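Local coordinates for protein putative oxidoreductase (Klebsiella pneumoniae subsp. pneumoniae MGH 78578, PDB 3E82) that probably acts as an NAD-dependent oxidoreductase of the Gfo/Idh/MocA family, although its substrate is not established, at residues 75-78 with 79-82; 314-317 with 318-321. One frame throughout, in Å; residues are numbered along the deposited sequence.

Contact 1: 75-78 with 79-82; sequences SPNA and THAP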
loop_
_atom_site.group_PDB
_atom_site.type_symbol
_atom_site.label_atom_id
_atom_site.label_comp_id
_atom_site.label_asym_id
_atom_site.label_seq_id
_atom_site.Cartn_x
_atom_site.Cartn_y
_atom_site.Cartn_z
ATOM N N SER B 75 -22.459 10.648 23.675
ATOM C CA SER B 75 -23.832 10.425 23.225
ATOM C C SER B 75 -23.795 10.241 21.699
ATOM O O SER B 75 -22.716 10.267 21.106
ATOM C CB SER B 75 -24.682 11.637 23.619
ATOM O OG SER B 75 -24.044 12.846 23.241
ATOM N N PRO B 76 -24.961 10.038 21.046
ATOM C CA PRO B 76 -24.991 9.856 19.587
ATOM C C PRO B 76 -24.252 10.947 18.809
ATOM O O PRO B 76 -24.234 12.109 19.217
ATOM C CB PRO B 76 -26.483 9.843 19.270
ATOM C CG PRO B 76 -27.074 9.190 20.492
ATOM C CD PRO B 76 -26.318 9.897 21.614
ATOM N N ASN B 77 -23.663 10.560 17.681
ATOM C CA ASN B 77 -22.897 11.463 16.811
ATOM C C ASN B 77 -23.519 12.834 16.542
ATOM O O ASN B 77 -22.841 13.858 16.633
ATOM C CB ASN B 77 -22.615 10.773 15.470
ATOM C CG ASN B 77 -21.488 9.758 15.557
ATOM O OD1 ASN B 77 -21.240 9.170 16.612
ATOM N ND2 ASN B 77 -20.803 9.540 14.438
ATOM N N ALA B 78 -24.802 12.853 16.201
ATOM C CA ALA B 78 -25.491 14.102 15.905
ATOM C C ALA B 78 -25.634 15.053 17.097
ATOM O O ALA B 78 -25.987 16.217 16.917
ATOM C CB ALA B 78 -26.872 13.802 15.318
ATOM N N THR B 79 -25.364 14.563 18.304
ATOM C CA THR B 79 -25.492 15.389 19.508
ATOM C C THR B 79 -24.171 16.019 19.962
ATOM O O THR B 79 -24.156 16.924 20.797
ATOM C CB THR B 79 -26.050 14.563 20.701
ATOM O OG1 THR B 79 -25.051 13.647 21.165
ATOM C CG2 THR B 79 -27.271 13.772 20.274
ATOM N N HIS B 80 -23.066 15.538 19.404
ATOM C CA HIS B 80 -21.753 16.042 19.782
ATOM C C HIS B 80 -21.589 17.556 19.661
ATOM O O HIS B 80 -21.280 18.225 20.646
ATOM C CB HIS B 80 -20.667 15.320 18.974
ATOM C CG HIS B 80 -20.528 13.867 19.318
ATOM N ND1 HIS B 80 -19.539 13.066 18.789
ATOM C CD2 HIS B 80 -21.259 13.070 20.136
ATOM C CE1 HIS B 80 -19.665 11.839 19.266
ATOM N NE2 HIS B 80 -20.701 11.814 20.085
ATOM N N ALA B 81 -21.803 18.098 18.467
ATOM C CA ALA B 81 -21.646 19.537 18.246
ATOM C C ALA B 81 -22.567 20.392 19.119
ATOM O O ALA B 81 -22.114 21.325 19.785
ATOM C CB ALA B 81 -21.867 19.865 16.774
ATOM N N PRO B 82 -23.874 20.090 19.128
ATOM C CA PRO B 82 -24.784 20.889 19.955
ATOM C C PRO B 82 -24.521 20.819 21.463
ATOM O O PRO B 82 -24.568 21.843 22.141
ATOM C CB PRO B 82 -26.167 20.367 19.559
ATOM C CG PRO B 82 -25.904 18.983 19.067
ATOM C CD PRO B 82 -24.621 19.129 18.298
HETATM O O HOH W 1 -22.461 16.586 16.181
#

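Contact 2: 314-317 with 318-321; sequences IANP and VPPV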
loop_
_atom_site.group_PDB
_atom_site.type_symbol
_atom_site.label_atom_id
_atom_site.label_comp_id
_atom_site.label_asym_id
_atom_site.label_seq_id
_atom_site.Cartn_x
_atom_site.Cartn_y
_atom_site.Cartn_z
ATOM N N ILE B 314 0.180 21.885 32.220
ATOM C CA ILE B 314 0.643 21.767 30.841
ATOM C C ILE B 314 -0.434 22.206 29.853
ATOM O O ILE B 314 -1.550 22.538 30.234
ATOM C CB ILE B 314 0.989 20.311 30.498
ATOM C CG1 ILE B 314 -0.268 19.443 30.645
ATOM C CG2 ILE B 314 2.096 19.804 31.410
ATOM C CD1 ILE B 314 -0.079 18.004 30.220
ATOM N N ALA B 315 -0.090 22.183 28.575
ATOM C CA ALA B 315 -1.033 22.558 27.536
ATOM C C ALA B 315 -1.963 21.387 27.215
ATOM O O ALA B 315 -1.667 20.229 27.529
ATOM C CB ALA B 315 -0.276 22.991 26.277
ATOM N N ASN B 316 -3.101 21.706 26.608
ATOM C CA ASN B 316 -4.086 20.706 26.200
ATOM C C ASN B 316 -3.315 19.619 25.444
ATOM O O ASN B 316 -2.629 19.911 24.467
ATOM C CB ASN B 316 -5.093 21.362 25.249
ATOM C CG ASN B 316 -6.286 20.474 24.933
ATOM O OD1 ASN B 316 -6.234 19.250 25.084
ATOM N ND2 ASN B 316 -7.370 21.098 24.466
ATOM N N PRO B 317 -3.409 18.357 25.881
ATOM C CA PRO B 317 -2.673 17.310 25.159
ATOM C C PRO B 317 -3.208 17.076 23.747
ATOM O O PRO B 317 -2.480 16.614 22.860
ATOM C CB PRO B 317 -2.844 16.088 26.054
ATOM C CG PRO B 317 -4.225 16.306 26.633
ATOM C CD PRO B 317 -4.189 17.785 26.992
ATOM N N VAL B 318 -4.480 17.394 23.534
ATOM C CA VAL B 318 -5.087 17.214 22.227
ATOM C C VAL B 318 -5.919 18.440 21.887
ATOM O O VAL B 318 -7.138 18.429 22.032
ATOM C CB VAL B 318 -6.000 15.977 22.200
ATOM C CG1 VAL B 318 -6.565 15.773 20.787
ATOM C CG2 VAL B 318 -5.226 14.753 22.677
ATOM N N PRO B 319 -5.263 19.526 21.460
ATOM C CA PRO B 319 -5.998 20.747 21.108
ATOM C C PRO B 319 -6.961 20.478 19.957
ATOM O O PRO B 319 -6.679 19.673 19.062
ATOM C CB PRO B 319 -4.892 21.729 20.748
ATOM C CG PRO B 319 -3.771 20.828 20.282
ATOM C CD PRO B 319 -3.814 19.711 21.285
ATOM N N PRO B 320 -8.121 21.148 19.970
ATOM C CA PRO B 320 -9.129 20.963 18.923
ATOM C C PRO B 320 -8.656 21.142 17.481
ATOM O O PRO B 320 -9.169 20.481 16.573
ATOM C CB PRO B 320 -10.241 21.941 19.323
ATOM C CG PRO B 320 -9.538 22.987 20.149
ATOM C CD PRO B 320 -8.522 22.194 20.934
ATOM N N VAL B 321 -7.686 22.022 17.264
ATOM C CA VAL B 321 -7.173 22.238 15.917
ATOM C C VAL B 321 -6.531 20.961 15.340
ATOM O O VAL B 321 -6.486 20.772 14.121
ATOM C CB VAL B 321 -6.149 23.396 15.887
ATOM C CG1 VAL B 321 -4.875 23.005 16.624
ATOM C CG2 VAL B 321 -5.862 23.785 14.452
#

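Contact 1: 75-78 with 79-82
The carbonyl oxygen of Pro76 is gripped twice by one residue, Thr79: OG1 of Thr79 reaches Pro76 O at 2.6 Å, lying in the carbonyl plane on a lone pair, while N of Thr79 sits 2.9 Å from Pro76 O and well above that plane. OG1 can reach back because it stands between the backbone N and carbonyl carbon of Thr79, chi1 72°, with the methyl CG2 near Pro76 CB. OG1 also faces Ser75 OG; their modelled separation of 2.4 Å is too short to trust in detail, though a hydroxyl-hydroxyl link is likely.

His80 holds the start of the loop. Its NE2 donates to Ser75 O at 2.7 Å, a rather bent bond with 137° at the hydrogen, and its ND1 bonds to Pro99 O, so carbonyls at two of its nitrogens fix the rotation of the buried ring. One ring face is covered by Asn77 CA, 3.9 Å from the centroid and only 7° off the normal, a CH-pi contact.

The backbone itself makes two overlapping type I turns, Thr79 N to Pro76 O and then His80 N to Asn77 O at 3.2 Å. A water carries the pattern onward, bridging Asn77 O to Ala81 N, and the Pro82 ring rests against Ala78 O.

The sequence matches the Pro-Asn-x-x-His signature common in this family. The segment is the loop leaving strand 70-73 of the parallel Rossmann sheet and the first turn of helix 80-89. Ser75 lies near the probable glycine-rich turn after strand 8-13, and His80 pins the loop to the one following the adjacent strand, 93-96.

Contact 2: 314-317 with 318-321
Asn316 and Val318 form an Asx turn just ahead of helix 320-339. In the polar part, OD1 of Asn316 accepts from Val318 N at 3.0 Å, fairly straight with 151° at the hydrogen, the donor standing well above the plane of the amide group. CG of Asn316 lies anti to the backbone N, chi1 -171°, which carries the amide forward alongside the following residues. The amide is held at both ends, because ND2 bonds to Leu121 O; next to it, Val318 O bonds to Ser122 OG. These bonds fasten the loop to strand 121-123, an outermost strand of the Rossmann sheet. With Pro317, Pro319 and Pro320 around it, Val318 supplies the one backbone N-H from 317 to 320, and the side chain uses it.

The apolar contacts are looser. Pro317 CB meets Val318 CG2 at 4.3 Å, and these two side chains also touch Leu305 and Tyr302 of helix 300-310, respectively. Farther along, the Pro320 ring packs on Phe100 and Leu121.

Two proline rings make van der Waals contacts with polar atoms: Pro319 CD lies 3.4 Å from Asn316 O, and Pro320 CD 3.9 Å from Asn316 ND2.

How the contacts relate
Both contacts are surface turns leading straight into a helix, and each has one buried residue among those that touch, His80 in contact 1 and Val318 in contact 2. They share no element: their centres are 21 Å apart and their nearest atoms about 12 Å. Contact 1 is rich in polar bonds, with hydroxyls, an imidazole and a water tightening a loop of the Rossmann fold. Contact 2 is proline-rich, with a single hydrogen bond between its segments, while Asn316 ND2 and Val318 O bond to strand 121-123 at the sheet's edge. One therefore connects neighbouring loops of the probable nucleotide-binding fold, whereas the other ties the loop before helix 320-339, in the C-terminal family region, to that edge strand.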